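Local coordinates for Mlr6093 protein (Mesorhizobium loti, PDB 2QJ8) that probably acts as a zinc-dependent hydrolase of the succinylglutamate desuccinylase/aspartoacylase family, cleaving linear amide or ester bonds, at residues A[3-11]-A[19-27]; A[163-174]-A[195-205]. One frame throughout, in Å; residues are numbered along the deposited sequence. Where two conformers were deposited one is given.

Interaction 1. Residues A[3-11]-A[19-27]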
loop_
_atom_site.group_PDB
_atom_site.type_symbol
_atom_site.label_atom_id
_atom_site.label_comp_id
_atom_site.label_asym_id
_atom_site.label_seq_id
_atom_site.Cartn_x
_atom_site.Cartn_y
_atom_site.Cartn_z
ATOM N N SER A 3 41.016 -3.107 9.645
ATOM C CA SER A 3 39.600 -2.947 9.191
ATOM C C SER A 3 39.361 -1.517 8.655
ATOM O O SER A 3 40.305 -0.707 8.579
ATOM C CB SER A 3 38.622 -3.331 10.313
ATOM O OG SER A 3 38.629 -2.382 11.361
ATOM N N GLU A 4 38.109 -1.219 8.301
ATOM C CA GLU A 4 37.705 0.026 7.643
ATOM C C GLU A 4 36.745 0.854 8.532
ATOM O O GLU A 4 35.905 0.306 9.243
ATOM C CB GLU A 4 37.053 -0.433 6.314
ATOM C CG GLU A 4 36.438 0.564 5.359
ATOM C CD GLU A 4 35.855 -0.134 4.098
ATOM O OE1 GLU A 4 34.981 -1.032 4.218
ATOM O OE2 GLU A 4 36.242 0.251 2.977
ATOM N N ALA A 5 36.914 2.171 8.529
ATOM C CA ALA A 5 36.008 3.058 9.233
ATOM C C ALA A 5 34.962 3.496 8.183
ATOM O O ALA A 5 35.183 3.318 6.969
ATOM C CB ALA A 5 36.767 4.263 9.819
ATOM N N PRO A 6 33.809 4.027 8.633
ATOM C CA PRO A 6 32.897 4.539 7.644
ATOM C C PRO A 6 33.498 5.790 6.995
ATOM O O PRO A 6 34.192 6.551 7.650
ATOM C CB PRO A 6 31.638 4.879 8.468
ATOM C CG PRO A 6 32.137 5.147 9.807
ATOM C CD PRO A 6 33.274 4.200 9.999
ATOM N N HIS A 7 33.242 5.987 5.709
ATOM C CA HIS A 7 33.760 7.150 5.007
ATOM C C HIS A 7 32.958 7.403 3.758
ATOM O O HIS A 7 32.232 6.518 3.298
ATOM C CB HIS A 7 35.230 6.891 4.649
ATOM C CG HIS A 7 35.413 5.690 3.790
ATOM N ND1 HIS A 7 35.467 4.415 4.307
ATOM C CD2 HIS A 7 35.481 5.562 2.446
ATOM C CE1 HIS A 7 35.566 3.552 3.312
ATOM N NE2 HIS A 7 35.574 4.222 2.173
ATOM N N LEU A 8 33.081 8.619 3.234
ATOM C CA LEU A 8 32.504 9.005 1.967
ATOM C C LEU A 8 33.586 8.776 0.914
ATOM O O LEU A 8 34.768 8.965 1.177
ATOM C CB LEU A 8 32.088 10.476 1.967
ATOM C CG LEU A 8 30.962 10.885 2.933
ATOM C CD1 LEU A 8 30.806 12.374 2.952
ATOM C CD2 LEU A 8 29.644 10.220 2.554
ATOM N N THR A 9 33.167 8.382 -0.283
ATOM C CA THR A 9 34.085 8.136 -1.387
ATOM C C THR A 9 34.487 9.413 -2.140
ATOM O O THR A 9 35.251 9.331 -3.092
ATOM C CB THR A 9 33.494 7.145 -2.353
ATOM O OG1 THR A 9 32.301 7.697 -2.917
ATOM C CG2 THR A 9 33.209 5.836 -1.637
ATOM N N PHE A 10 33.982 10.577 -1.702
ATOM C CA PHE A 10 34.269 11.851 -2.307
ATOM C C PHE A 10 34.387 12.889 -1.181
ATOM O O PHE A 10 34.047 12.628 -0.039
ATOM C CB PHE A 10 33.152 12.220 -3.296
ATOM C CG PHE A 10 31.787 12.441 -2.634
ATOM C CD1 PHE A 10 30.991 11.376 -2.289
ATOM C CD2 PHE A 10 31.316 13.726 -2.384
ATOM C CE1 PHE A 10 29.755 11.584 -1.701
ATOM C CE2 PHE A 10 30.088 13.933 -1.781
ATOM C CZ PHE A 10 29.311 12.862 -1.435
ATOM N N ASP A 11 34.836 14.077 -1.556
ATOM C CA ASP A 11 35.045 15.170 -0.664
ATOM C C ASP A 11 33.826 16.100 -0.671
ATOM O O ASP A 11 33.476 16.614 -1.725
ATOM C CB ASP A 11 36.306 15.908 -1.139
ATOM C CG ASP A 11 36.666 17.105 -0.280
ATOM O OD1 ASP A 11 36.114 17.302 0.826
ATOM O OD2 ASP A 11 37.540 17.856 -0.730
ATOM N N THR A 19 28.611 13.279 -6.664
ATOM C CA THR A 19 27.854 12.053 -6.377
ATOM C C THR A 19 28.882 10.980 -5.984
ATOM O O THR A 19 29.995 10.954 -6.505
ATOM C CB THR A 19 26.935 11.587 -7.523
ATOM O OG1 THR A 19 27.701 11.316 -8.693
ATOM C CG2 THR A 19 25.886 12.658 -7.859
ATOM N N GLY A 20 28.525 10.123 -5.040
ATOM C CA GLY A 20 29.419 9.074 -4.624
ATOM C C GLY A 20 28.700 8.159 -3.677
ATOM O O GLY A 20 27.502 7.887 -3.863
ATOM N N HIS A 21 29.413 7.643 -2.696
ATOM C CA HIS A 21 28.825 6.722 -1.713
ATOM C C HIS A 21 29.320 6.930 -0.303
ATOM O O HIS A 21 30.424 7.436 -0.098
ATOM C CB HIS A 21 29.144 5.284 -2.093
ATOM C CG HIS A 21 28.611 4.888 -3.427
ATOM N ND1 HIS A 21 29.282 5.149 -4.595
ATOM C CD2 HIS A 21 27.455 4.281 -3.780
ATOM C CE1 HIS A 21 28.562 4.728 -5.613
ATOM N NE2 HIS A 21 27.455 4.187 -5.144
ATOM N N LEU A 22 28.468 6.525 0.645
ATOM C CA LEU A 22 28.790 6.423 2.068
ATOM C C LEU A 22 29.005 4.929 2.307
ATOM O O LEU A 22 28.074 4.119 2.167
ATOM C CB LEU A 22 27.651 6.967 2.936
ATOM C CG LEU A 22 27.742 6.797 4.467
ATOM C CD1 LEU A 22 29.025 7.400 5.050
ATOM C CD2 LEU A 22 26.511 7.470 5.083
ATOM N N VAL A 23 30.224 4.571 2.703
ATOM C CA VAL A 23 30.600 3.200 2.912
ATOM C C VAL A 23 30.395 2.840 4.368
ATOM O O VAL A 23 30.928 3.507 5.245
ATOM C CB VAL A 23 32.039 2.948 2.431
ATOM C CG1 VAL A 23 32.457 1.518 2.703
ATOM C CG2 VAL A 23 32.127 3.277 0.908
ATOM N N VAL A 24 29.541 1.837 4.601
ATOM C CA VAL A 24 29.255 1.317 5.926
ATOM C C VAL A 24 30.107 0.064 6.000
ATOM O O VAL A 24 29.835 -0.879 5.267
ATOM C CB VAL A 24 27.758 0.993 6.105
ATOM C CG1 VAL A 24 27.473 0.537 7.541
ATOM C CG2 VAL A 24 26.914 2.199 5.727
ATOM N N PRO A 25 31.140 0.037 6.870
ATOM C CA PRO A 25 32.015 -1.141 6.920
ATOM C C PRO A 25 31.306 -2.456 7.206
ATOM O O PRO A 25 30.193 -2.483 7.728
ATOM C CB PRO A 25 32.987 -0.812 8.063
ATOM C CG PRO A 25 32.980 0.644 8.132
ATOM C CD PRO A 25 31.578 1.055 7.840
ATOM N N LYS A 26 31.968 -3.539 6.817
ATOM C CA LYS A 26 31.568 -4.882 7.139
ATOM C C LYS A 26 31.492 -5.014 8.684
ATOM O O LYS A 26 32.142 -4.276 9.428
ATOM C CB LYS A 26 32.614 -5.868 6.570
ATOM C CG LYS A 26 32.463 -7.294 7.024
ATOM C CD LYS A 26 33.469 -8.208 6.466
ATOM C CE LYS A 26 33.193 -9.625 6.940
ATOM N N GLY A 27 30.678 -5.949 9.145
ATOM C CA GLY A 27 30.558 -6.244 10.557
ATOM C C GLY A 27 30.208 -7.701 10.674
ATOM O O GLY A 27 30.316 -8.462 9.695
HETATM O O HOH W 1 34.480 -3.260 5.531
HETATM O O HOH W 2 31.724 6.423 -5.145
#
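T9 and H21 grip each other twice where the N-terminal residues 3-11 run antiparallel to 19-27: T9 N donates to H21 O, and H21 N donates to T9 OG1 at 2.9 Å (156°). The threonine side chain thus stands in for a backbone acceptor just past the short strand 7-8. From its CB, 3.8 Å from H21 O, T9 divides into two branches. With chi1 at 63°, OG1 lies between the backbone N and carbonyl carbon, turned to H21 N, and also meets a water that bridges to H21 ND1; CG2, anti to the carbonyl carbon, lies 3.6 Å from H21 O and 3.8 Å from V23 CG2, the T9 and V23 side chains crossing nearly at a right angle. H7 and V23 form the antiparallel hydrogen-bonded pair, with a straight V23 N to H7 O bond (174°) and a weak return bond. V23 CB sits over one face of the H7 ring, 4.0 Å from its centroid, a CH-pi contact; the ring's rotation is fixed by ND1, which donates to A5 O at 2.9 Å. L8 and L22, the non-hydrogen-bonded pair, point to the opposite face and meet through CD2 and CD1. Beyond the strand, P25 CG presses against E4 O, and a water joins E4 OE1 to K26 N. The two strands make a surface beta hairpin: strand 16-24 also bonds strand 33-42 on its other edge, P6, L22 and V24 lean on helix 118-129, and H21 NE2 hydrogen-bonds to G291 O of the second subunit.

Interaction 2. Residues A[163-174]-A[195-205]; sequences QMTKTVSISKAF and VHRQGKTFICT
Helix 163-172 crosses strand 201-205 at -40°, their axes approaching to 8.5 Å; by CA position, T167 is nearest T201 and S171 nearest I203. With CG anti to the backbone N (chi1 -171°), the extended side chain of Q163 carries its amide to the end of helix 190-197, where NE2 donates to V195 O at 3.1 Å (172°) and to K200 O at 3.0 Å. Both acceptors lie near the amide plane, so the bonds hold it flat, and OE1 accepts a hydrogen bond from a water that also meets H196 ND1. Replacing this glutamine by an alanine would probably deprive the V195 and K200 carbonyls of this shared donor and weaken the tie to the 195-200 turn. In this zinc-hydrolase catalytic domain the helix lies against strand 201-208, which pairs in parallel with 136-144 and antiparallel with 152-155. T167 OG1 binds two waters, one reaching K200 O and F202 N, the other T201 OG1. Further along, I170 CD1 and T201 CG2 meet tip to tip, and I203 CD1 is pressed to 3.3 Å from I170 CG2. S171 OG, bonded to T167 O, flanks I203 CG1, and F174 CE1 approaches I203 CD1 at 3.9 Å.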
loop_
_atom_site.group_PDB
_atom_site.type_symbol
_atom_site.label_atom_id
_atom_site.label_comp_id
_atom_site.label_asym_id
_atom_site.label_seq_id
_atom_site.Cartn_x
_atom_site.Cartn_y
_atom_site.Cartn_z
ATOM N N GLN A 163 13.472 26.470 20.154
ATOM C CA GLN A 163 13.686 25.401 19.193
ATOM C C GLN A 163 12.368 24.936 18.601
ATOM O O GLN A 163 12.297 24.686 17.393
ATOM C CB GLN A 163 14.425 24.234 19.841
ATOM C CG GLN A 163 14.870 23.177 18.865
ATOM C CD GLN A 163 15.552 22.015 19.520
ATOM O OE1 GLN A 163 15.448 21.799 20.741
ATOM N NE2 GLN A 163 16.247 21.233 18.707
HETATM N N MSE A 164 11.340 24.818 19.452
HETATM C CA MSE A 164 10.021 24.385 18.996
HETATM C C MSE A 164 9.432 25.424 18.054
HETATM O O MSE A 164 8.935 25.064 16.995
HETATM C CB MSE A 164 9.068 24.110 20.165
HETATM C CG MSE A 164 7.664 23.640 19.736
HETATM SE SE MSE A 164 6.528 23.071 21.199
HETATM C CE MSE A 164 6.678 24.609 22.402
ATOM N N THR A 165 9.510 26.687 18.433
ATOM C CA THR A 165 8.996 27.793 17.617
ATOM C C THR A 165 9.678 27.874 16.240
ATOM O O THR A 165 9.009 28.044 15.211
ATOM C CB THR A 165 9.186 29.129 18.355
ATOM O OG1 THR A 165 8.685 29.006 19.689
ATOM C CG2 THR A 165 8.463 30.265 17.640
ATOM N N LYS A 166 11.002 27.770 16.233
ATOM C CA LYS A 166 11.756 27.796 14.996
ATOM C C LYS A 166 11.368 26.635 14.087
ATOM O O LYS A 166 11.086 26.848 12.909
ATOM C CB LYS A 166 13.253 27.735 15.274
ATOM C CG LYS A 166 14.175 27.816 14.033
ATOM C CD LYS A 166 15.618 27.770 14.488
ATOM C CE LYS A 166 16.589 27.843 13.348
ATOM N NZ LYS A 166 17.980 27.742 13.888
ATOM N N THR A 167 11.369 25.420 14.633
ATOM C CA THR A 167 11.065 24.228 13.845
ATOM C C THR A 167 9.633 24.250 13.313
ATOM O O THR A 167 9.430 23.931 12.153
ATOM C CB THR A 167 11.326 22.918 14.619
ATOM O OG1 THR A 167 12.735 22.800 14.886
ATOM C CG2 THR A 167 10.856 21.708 13.804
ATOM N N VAL A 168 8.674 24.657 14.145
ATOM C CA VAL A 168 7.271 24.724 13.749
ATOM C C VAL A 168 7.087 25.785 12.658
ATOM O O VAL A 168 6.396 25.525 11.701
ATOM C CB VAL A 168 6.335 24.972 14.975
ATOM C CG1 VAL A 168 4.933 25.318 14.543
ATOM C CG2 VAL A 168 6.329 23.752 15.900
ATOM N N SER A 169 7.747 26.932 12.770
ATOM C CA SER A 169 7.657 27.977 11.739
ATOM C C SER A 169 8.193 27.523 10.382
ATOM O O SER A 169 7.538 27.733 9.350
ATOM C CB SER A 169 8.381 29.237 12.175
ATOM O OG SER A 169 7.698 29.804 13.287
ATOM N N ILE A 170 9.366 26.902 10.400
ATOM C CA ILE A 170 9.966 26.348 9.191
ATOM C C ILE A 170 9.019 25.308 8.549
ATOM O O ILE A 170 8.779 25.367 7.345
ATOM C CB ILE A 170 11.364 25.739 9.430
ATOM C CG1 ILE A 170 12.368 26.830 9.848
ATOM C CG2 ILE A 170 11.855 25.062 8.124
ATOM C CD1 ILE A 170 13.786 26.312 10.246
ATOM N N SER A 171 8.464 24.419 9.372
ATOM C CA SER A 171 7.526 23.386 8.934
ATOM C C SER A 171 6.268 23.956 8.269
ATOM O O SER A 171 5.871 23.493 7.217
ATOM C CB SER A 171 7.139 22.507 10.114
ATOM O OG SER A 171 8.270 21.802 10.608
ATOM N N LYS A 172 5.667 24.964 8.883
ATOM C CA LYS A 172 4.497 25.647 8.335
ATOM C C LYS A 172 4.764 26.332 6.991
ATOM O O LYS A 172 3.872 26.366 6.142
ATOM C CB LYS A 172 3.948 26.673 9.343
ATOM C CG LYS A 172 3.245 26.038 10.548
ATOM C CD LYS A 172 2.826 27.111 11.572
ATOM C CE LYS A 172 2.081 26.498 12.759
ATOM N NZ LYS A 172 1.783 27.491 13.851
ATOM N N ALA A 173 5.987 26.857 6.823
ATOM C CA ALA A 173 6.461 27.468 5.576
ATOM C C ALA A 173 6.537 26.496 4.364
ATOM O O ALA A 173 6.696 26.964 3.249
ATOM C CB ALA A 173 7.838 28.161 5.784
ATOM N N PHE A 174 6.437 25.178 4.584
ATOM C CA PHE A 174 6.353 24.187 3.495
ATOM C C PHE A 174 4.983 24.294 2.802
ATOM O O PHE A 174 4.850 23.861 1.662
ATOM C CB PHE A 174 6.518 22.739 3.981
ATOM C CG PHE A 174 7.945 22.310 4.243
ATOM C CD1 PHE A 174 8.736 22.964 5.174
ATOM C CD2 PHE A 174 8.466 21.205 3.621
ATOM C CE1 PHE A 174 10.017 22.542 5.444
ATOM C CE2 PHE A 174 9.772 20.784 3.889
ATOM C CZ PHE A 174 10.544 21.481 4.793
ATOM N N VAL A 195 17.378 16.535 17.651
ATOM C CA VAL A 195 16.668 17.541 18.432
ATOM C C VAL A 195 17.274 17.773 19.813
ATOM O O VAL A 195 17.746 18.871 20.108
ATOM C CB VAL A 195 15.159 17.174 18.581
ATOM C CG1 VAL A 195 14.394 18.205 19.461
ATOM C CG2 VAL A 195 14.525 17.026 17.198
ATOM N N HIS A 196 17.269 16.762 20.666
ATOM C CA HIS A 196 17.688 16.986 22.040
ATOM C C HIS A 196 19.193 17.058 22.229
ATOM O O HIS A 196 19.689 17.995 22.864
ATOM C CB HIS A 196 17.084 15.957 23.009
ATOM C CG HIS A 196 15.587 15.977 23.062
ATOM N ND1 HIS A 196 14.855 17.141 23.171
ATOM C CD2 HIS A 196 14.687 14.968 23.035
ATOM C CE1 HIS A 196 13.568 16.846 23.185
ATOM N NE2 HIS A 196 13.438 15.533 23.105
ATOM N N ARG A 197 19.914 16.082 21.698
ATOM C CA ARG A 197 21.364 16.044 21.877
ATOM C C ARG A 197 22.082 17.148 21.081
ATOM O O ARG A 197 22.967 17.795 21.631
ATOM C CB ARG A 197 21.896 14.649 21.539
ATOM C CG ARG A 197 23.406 14.463 21.481
ATOM C CD ARG A 197 24.036 14.289 22.786
ATOM N NE ARG A 197 23.692 12.995 23.373
ATOM C CZ ARG A 197 24.285 12.457 24.438
ATOM N NH1 ARG A 197 25.303 13.068 25.062
ATOM N NH2 ARG A 197 23.861 11.275 24.876
ATOM N N GLN A 198 21.687 17.364 19.818
ATOM C CA GLN A 198 22.365 18.308 18.915
ATOM C C GLN A 198 21.714 19.673 18.727
ATOM O O GLN A 198 22.347 20.561 18.178
ATOM C CB GLN A 198 22.612 17.651 17.559
ATOM C CG GLN A 198 23.545 16.466 17.673
ATOM C CD GLN A 198 23.862 15.827 16.362
ATOM O OE1 GLN A 198 23.585 16.367 15.280
ATOM N NE2 GLN A 198 24.456 14.660 16.443
ATOM N N GLY A 199 20.471 19.841 19.156
ATOM C CA GLY A 199 19.816 21.136 19.086
ATOM C C GLY A 199 19.598 21.648 17.688
ATOM O O GLY A 199 19.685 22.855 17.446
ATOM N N LYS A 200 19.293 20.728 16.778
ATOM C CA LYS A 200 19.090 21.013 15.373
ATOM C C LYS A 200 17.610 21.020 14.975
ATOM O O LYS A 200 16.688 20.658 15.761
ATOM C CB LYS A 200 19.912 20.001 14.533
ATOM C CG LYS A 200 21.438 20.256 14.652
ATOM C CD LYS A 200 22.295 19.227 13.897
ATOM C CE LYS A 200 23.798 19.485 14.136
ATOM N NZ LYS A 200 24.637 18.438 13.476
ATOM N N THR A 201 17.391 21.512 13.760
ATOM C CA THR A 201 16.059 21.564 13.143
ATOM C C THR A 201 15.845 20.227 12.465
ATOM O O THR A 201 16.613 19.851 11.600
ATOM C CB THR A 201 15.968 22.698 12.144
ATOM O OG1 THR A 201 16.167 23.911 12.861
ATOM C CG2 THR A 201 14.572 22.720 11.422
ATOM N N PHE A 202 14.878 19.449 12.952
ATOM C CA PHE A 202 14.562 18.160 12.366
ATOM C C PHE A 202 13.125 18.219 11.864
ATOM O O PHE A 202 12.211 18.453 12.666
ATOM C CB PHE A 202 14.741 17.068 13.407
ATOM C CG PHE A 202 14.446 15.673 12.912
ATOM C CD1 PHE A 202 14.930 15.217 11.672
ATOM C CD2 PHE A 202 13.753 14.778 13.720
ATOM C CE1 PHE A 202 14.690 13.931 11.225
ATOM C CE2 PHE A 202 13.512 13.463 13.283
ATOM C CZ PHE A 202 13.978 13.044 12.023
ATOM N N ILE A 203 12.947 18.015 10.554
ATOM C CA ILE A 203 11.647 18.083 9.872
ATOM C C ILE A 203 11.320 16.736 9.216
ATOM O O ILE A 203 12.137 16.158 8.515
ATOM C CB ILE A 203 11.606 19.293 8.897
ATOM C CG1 ILE A 203 11.626 20.589 9.717
ATOM C CG2 ILE A 203 10.371 19.302 8.071
ATOM C CD1 ILE A 203 11.713 21.806 8.880
ATOM N N CYS A 204 10.122 16.227 9.524
ATOM C CA CYS A 204 9.657 14.945 9.052
ATOM C C CYS A 204 8.385 15.121 8.215
ATOM O O CYS A 204 7.346 15.483 8.762
ATOM C CB CYS A 204 9.407 14.089 10.291
ATOM S SG CYS A 204 9.159 12.386 9.976
ATOM N N THR A 205 8.487 14.885 6.907
ATOM C CA THR A 205 7.343 14.985 5.995
ATOM C C THR A 205 6.755 13.577 5.942
ATOM O O THR A 205 7.499 12.615 5.877
ATOM C CB THR A 205 7.747 15.461 4.622
ATOM O OG1 THR A 205 8.662 14.527 4.082
ATOM C CG2 THR A 205 8.429 16.832 4.703
HETATM O O HOH W 3 15.053 19.975 22.823
HETATM O O HOH W 4 13.859 20.451 15.539
HETATM O O HOH W 5 14.931 24.358 15.285
#

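Interaction 1 is a surface contact, its centre about 24 Å from the centre of the chain, whereas interaction 2 is partly buried, its centre about 13 Å from that point. They share no residues, and their nearest atoms are about 14 Å apart. The first joins two neighbouring strands of a hairpin, close in sequence, mainly through backbone bonds; in the second, helix against strand, no backbone-to-backbone bond joins the segments: a glutamine amide reaches backbone carbonyls, and waters and apolar side chains supply the rest. Apolar contacts in 3-11/19-27 are scattered on both faces, while in 163-174/195-205 they gather round I203. Only interaction 1 borders the second subunit.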